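Local coordinates for acetyl-CoA hydrolase/transferase family protein (Porphyromonas gingivalis, PDB 2NVV) that probably hydrolyses acetyl-CoA or transfers its coenzyme A to another acid, as a zinc-binding member of the acetyl-CoA hydrolase/transferase family, at the interface of chains A and B. Numbering follows the deposited sequence. Chains: chain A/B, Acetyl-CoA hydrolase/transferase family protein.

Contact 1 and contact 2 lie in one two-fold symmetric interface, about 36 Å apart between the centres of their C-alpha atoms. They share no residue. Contact 1 uses helix 477-484 and nearby loops of chain A against loops of chain B. Contact 2 joins chain A loops that follow helices 226-245, 339-345 and 379-385 to B:Tyr114, B:Phe116 and B:Pro179. Each contact has a twin with the chains exchanged. The pairing is consistent with a dimer, though the structure alone does not prove one. The centre of contact 2 is about 19 Å from A:Glu284, the predicted catalytic residue. The centre of contact 1 is about 27 Å from A:Glu284.

Contact 1: the interface of chains A and B. Residues chain A 368, 410, 476, 479-480; chain B 408, 472-473.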
loop_
_atom_site.group_PDB
_atom_site.type_symbol
_atom_site.label_atom_id
_atom_site.label_comp_id
_atom_site.label_asym_id
_atom_site.label_seq_id
_atom_site.Cartn_x
_atom_site.Cartn_y
_atom_site.Cartn_z
ATOM N N SER A 368 -1.998 -5.192 21.748
ATOM C CA SER A 368 -0.903 -6.056 22.178
ATOM C C SER A 368 -0.502 -7.033 21.083
ATOM O O SER A 368 0.114 -8.060 21.347
ATOM C CB SER A 368 -1.297 -6.818 23.440
ATOM O OG SER A 368 -1.353 -5.940 24.547
ATOM N N ALA A 410 3.359 -3.889 18.007
ATOM C CA ALA A 410 3.041 -5.303 18.160
ATOM C C ALA A 410 2.326 -5.875 16.938
ATOM O O ALA A 410 2.151 -7.087 16.826
ATOM C CB ALA A 410 2.195 -5.515 19.403
ATOM N N PHE A 476 9.861 -5.366 22.481
ATOM C CA PHE A 476 8.498 -5.484 22.997
ATOM C C PHE A 476 8.409 -5.369 24.508
ATOM O O PHE A 476 7.401 -5.747 25.108
ATOM C CB PHE A 476 7.876 -6.808 22.555
ATOM C CG PHE A 476 7.564 -6.871 21.082
ATOM C CD1 PHE A 476 7.855 -8.014 20.339
ATOM C CD2 PHE A 476 6.970 -5.791 20.442
ATOM C CE1 PHE A 476 7.557 -8.074 18.984
ATOM C CE2 PHE A 476 6.668 -5.848 19.087
ATOM C CZ PHE A 476 6.962 -6.990 18.357
ATOM N N HIS A 479 5.241 -3.550 25.899
ATOM C CA HIS A 479 4.059 -4.402 25.887
ATOM C C HIS A 479 4.171 -5.467 26.965
ATOM O O HIS A 479 3.188 -5.790 27.647
ATOM C CB HIS A 479 3.934 -5.087 24.531
ATOM C CG HIS A 479 3.877 -4.138 23.380
ATOM N ND1 HIS A 479 2.712 -3.516 22.987
ATOM C CD2 HIS A 479 4.836 -3.719 22.519
ATOM C CE1 HIS A 479 2.951 -2.761 21.929
ATOM N NE2 HIS A 479 4.233 -2.867 21.625
ATOM N N GLN A 480 5.371 -6.030 27.091
ATOM C CA GLN A 480 5.625 -7.052 28.083
ATOM C C GLN A 480 5.448 -6.486 29.476
ATOM O O GLN A 480 4.857 -7.133 30.332
ATOM C CB GLN A 480 7.042 -7.608 27.927
ATOM C CG GLN A 480 7.212 -8.592 26.781
ATOM C CD GLN A 480 8.652 -9.039 26.604
ATOM O OE1 GLN A 480 8.918 -10.147 26.142
ATOM N NE2 GLN A 480 9.588 -8.173 26.957
HETATM N N MSE B 408 7.686 -14.201 13.256
HETATM C CA MSE B 408 7.387 -12.807 12.933
HETATM C C MSE B 408 8.589 -12.234 12.184
HETATM O O MSE B 408 9.735 -12.489 12.569
HETATM C CB MSE B 408 7.152 -11.991 14.204
HETATM C CG MSE B 408 6.650 -10.582 13.923
HETATM SE SE MSE B 408 6.724 -9.349 15.456
HETATM C CE MSE B 408 4.996 -9.764 16.249
ATOM N N LEU B 472 4.704 -12.328 21.970
ATOM C CA LEU B 472 5.677 -11.266 22.162
ATOM C C LEU B 472 6.896 -11.620 23.007
ATOM O O LEU B 472 7.893 -10.899 22.984
ATOM C CB LEU B 472 4.973 -10.021 22.727
ATOM C CG LEU B 472 4.563 -8.965 21.680
ATOM C CD1 LEU B 472 3.869 -9.618 20.487
ATOM C CD2 LEU B 472 3.666 -7.921 22.339
ATOM N N ASP B 473 6.824 -12.726 23.743
ATOM C CA ASP B 473 7.951 -13.166 24.569
ATOM C C ASP B 473 9.018 -13.904 23.769
ATOM O O ASP B 473 10.187 -13.923 24.167
ATOM C CB ASP B 473 7.490 -14.098 25.701
ATOM C CG ASP B 473 6.821 -13.359 26.840
ATOM O OD1 ASP B 473 7.082 -12.151 27.019
ATOM O OD2 ASP B 473 6.044 -13.990 27.578
#
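B:Leu472 forms the apolar centre of this loop-to-helix patch between two copies of the protein. Its side chain enters a pocket of A:Phe476, A:His479, A:Ala410 and A:Ser368. It crosses A:Phe476 at about a right angle. The branch carbon CG sits over one ring face, toward the rim, 3.9 Å from the ring centroid of A:Phe476. This is a CH-pi contact. Methyl CD2 of B:Leu472 points toward helix 477-484, 3.6 Å from CB of A:His479. The same methyl lies 3.7 Å from the backbone O of A:Ser368. CB of A:Ala410 packs over one face of the A:His479 imidazole, toward its rim, and also touches CD2 of B:Leu472.

A:Phe476 has CG anti to its carbonyl carbon (chi1 -70°). Its far end meets B:Met408, a selenomethionine, tip to tip. SE lies at the ring edge, in plane, 3.7 Å from CZ of A:Phe476. The B:Met408 chain starts with CG anti to the backbone N and bends at chi3 (-87°). The bend carries its methyl CE to 3.9 Å from the backbone O of A:Ala410. The ring thus has leucine on a face and selenium at its edge.

The polar rim is A:Gln480, on helix 477-484, against B:Asp473. The glutamine runs extended beyond CG and crosses the aspartate obliquely. Amide and carboxylate planes are 50° apart. As modelled, two acceptors meet, which is a clash. An amide turned end for end would offer NE2 as donor instead; a protonated carboxylate is another possibility. The modelled amide oxygen OE1 of A:Gln480 lies 2.9 Å from OD1 of B:Asp473 and 3.4 Å from the backbone O of B:Leu472.

Contact 2: the interface of chains A and B. Residues chain A 246-247, 249, 253, 346, 387-388; chain B 114, 116, 179.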
loop_
_atom_site.group_PDB
_atom_site.type_symbol
_atom_site.label_atom_id
_atom_site.label_comp_id
_atom_site.label_asym_id
_atom_site.label_seq_id
_atom_site.Cartn_x
_atom_site.Cartn_y
_atom_site.Cartn_z
ATOM N N GLY A 246 4.506 25.962 0.852
ATOM C CA GLY A 246 4.487 25.547 -0.540
ATOM C C GLY A 246 4.399 24.043 -0.755
ATOM O O GLY A 246 4.591 23.561 -1.879
ATOM N N ARG A 247 4.098 23.300 0.306
ATOM C CA ARG A 247 4.003 21.850 0.206
ATOM C C ARG A 247 2.589 21.327 -0.021
ATOM O O ARG A 247 2.374 20.129 -0.128
ATOM C CB ARG A 247 4.631 21.204 1.437
ATOM C CG ARG A 247 6.148 21.043 1.310
ATOM C CD ARG A 247 6.789 20.716 2.633
ATOM N NE ARG A 247 7.474 21.885 3.172
ATOM C CZ ARG A 247 7.407 22.277 4.441
ATOM N NH1 ARG A 247 8.066 23.357 4.849
ATOM N NH2 ARG A 247 6.674 21.597 5.312
ATOM N N PRO A 249 -0.966 22.867 -2.258
ATOM C CA PRO A 249 -1.482 23.989 -3.053
ATOM C C PRO A 249 -2.355 24.929 -2.235
ATOM O O PRO A 249 -3.141 24.484 -1.398
ATOM C CB PRO A 249 -2.229 23.307 -4.209
ATOM C CG PRO A 249 -2.405 21.880 -3.759
ATOM C CD PRO A 249 -1.193 21.579 -2.934
ATOM N N LEU A 253 -6.696 20.841 -0.656
ATOM C CA LEU A 253 -6.968 19.588 -1.367
ATOM C C LEU A 253 -8.112 18.831 -0.690
ATOM O O LEU A 253 -8.570 19.228 0.379
ATOM C CB LEU A 253 -5.707 18.726 -1.355
ATOM C CG LEU A 253 -4.789 18.625 -2.579
ATOM C CD1 LEU A 253 -4.879 19.849 -3.428
ATOM C CD2 LEU A 253 -3.365 18.404 -2.108
ATOM N N GLY A 346 -5.134 13.946 -5.021
ATOM C CA GLY A 346 -4.222 14.430 -4.002
ATOM C C GLY A 346 -4.927 14.552 -2.663
ATOM O O GLY A 346 -4.756 15.532 -1.929
ATOM N N TYR A 387 -1.812 12.454 -0.671
ATOM C CA TYR A 387 -0.859 13.503 -1.009
ATOM C C TYR A 387 0.131 13.535 0.140
ATOM O O TYR A 387 1.337 13.593 -0.066
ATOM C CB TYR A 387 -1.606 14.833 -1.127
ATOM C CG TYR A 387 -0.850 15.934 -1.817
ATOM C CD1 TYR A 387 -0.043 16.807 -1.099
ATOM C CD2 TYR A 387 -0.991 16.142 -3.185
ATOM C CE1 TYR A 387 0.599 17.872 -1.727
ATOM C CE2 TYR A 387 -0.354 17.201 -3.826
ATOM C CZ TYR A 387 0.437 18.064 -3.094
ATOM O OH TYR A 387 1.060 19.121 -3.719
ATOM N N VAL A 388 -0.403 13.503 1.355
ATOM C CA VAL A 388 0.395 13.477 2.578
ATOM C C VAL A 388 -0.449 12.673 3.550
ATOM O O VAL A 388 -1.618 12.996 3.759
ATOM C CB VAL A 388 0.608 14.879 3.210
ATOM C CG1 VAL A 388 1.750 14.812 4.222
ATOM C CG2 VAL A 388 0.905 15.904 2.157
ATOM N N TYR B 114 5.848 18.167 -5.687
ATOM C CA TYR B 114 5.063 18.683 -4.566
ATOM C C TYR B 114 5.925 19.523 -3.620
ATOM O O TYR B 114 5.408 20.263 -2.784
ATOM C CB TYR B 114 4.438 17.527 -3.780
ATOM C CG TYR B 114 3.424 16.714 -4.561
ATOM C CD1 TYR B 114 2.955 17.151 -5.799
ATOM C CD2 TYR B 114 2.922 15.518 -4.055
ATOM C CE1 TYR B 114 2.016 16.415 -6.515
ATOM C CE2 TYR B 114 1.982 14.776 -4.763
ATOM C CZ TYR B 114 1.536 15.232 -5.993
ATOM O OH TYR B 114 0.620 14.500 -6.712
ATOM N N PHE B 116 8.146 18.150 -1.515
ATOM C CA PHE B 116 8.400 17.378 -0.299
ATOM C C PHE B 116 9.871 17.236 0.067
ATOM O O PHE B 116 10.230 17.199 1.237
ATOM C CB PHE B 116 7.747 16.001 -0.421
ATOM C CG PHE B 116 6.237 16.038 -0.417
ATOM C CD1 PHE B 116 5.552 17.236 -0.210
ATOM C CD2 PHE B 116 5.506 14.874 -0.601
ATOM C CE1 PHE B 116 4.157 17.276 -0.186
ATOM C CE2 PHE B 116 4.102 14.892 -0.581
ATOM C CZ PHE B 116 3.423 16.093 -0.374
ATOM N N PRO B 179 -2.330 17.595 -8.667
ATOM C CA PRO B 179 -3.591 18.045 -8.081
ATOM C C PRO B 179 -3.611 19.555 -7.774
ATOM O O PRO B 179 -2.580 20.174 -7.484
ATOM C CB PRO B 179 -3.737 17.158 -6.836
ATOM C CG PRO B 179 -2.358 16.684 -6.551
ATOM C CD PRO B 179 -1.770 16.464 -7.914
#
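A:Tyr387 and B:Tyr114 stack across this aromatic patch between two copies of the acetyl-CoA hydrolase/transferase family protein. Their centroids are 4.0 Å apart and their planes differ by 17°. The side chains approach tip to tip. CE2 of A:Tyr387 lies over the centre of the B:Tyr114 ring. The phenol OH of A:Tyr387 ends near the root of the other ring, 3.4 Å from CD1 of B:Tyr114.

B:Phe116 comes in beside the pair, its plane at 86° to A:Tyr387 in an edge-to-face contact. Its tip CZ meets the CD1-CE1 side of the tyrosine, 3.6 Å from CE1 of A:Tyr387. CZ also touches methyl CG2 of A:Val388. On the other side, CG of B:Pro179 packs 3.4 Å from CE2 of A:Tyr387. B:Pro179 also rests against CA of A:Gly346. No polar pair comes within bonding distance across the patch.

Further contacts help to position these groups. A:Tyr387 has CG anti to the backbone N (chi1 -164°). CD2 of A:Leu253 covers its second face, over the ring centre, so the phenol is held between leucine and B:Tyr114. The backbone O of A:Arg247 lies in plane at the edges of both A:Tyr387 and B:Phe116; it is 3.4 Å from CE1 of B:Phe116. The backbone O of A:Tyr387 is also in the phenylalanine plane. Within chain B, CB of B:Tyr114 packs on one face of B:Phe116, toward the rim.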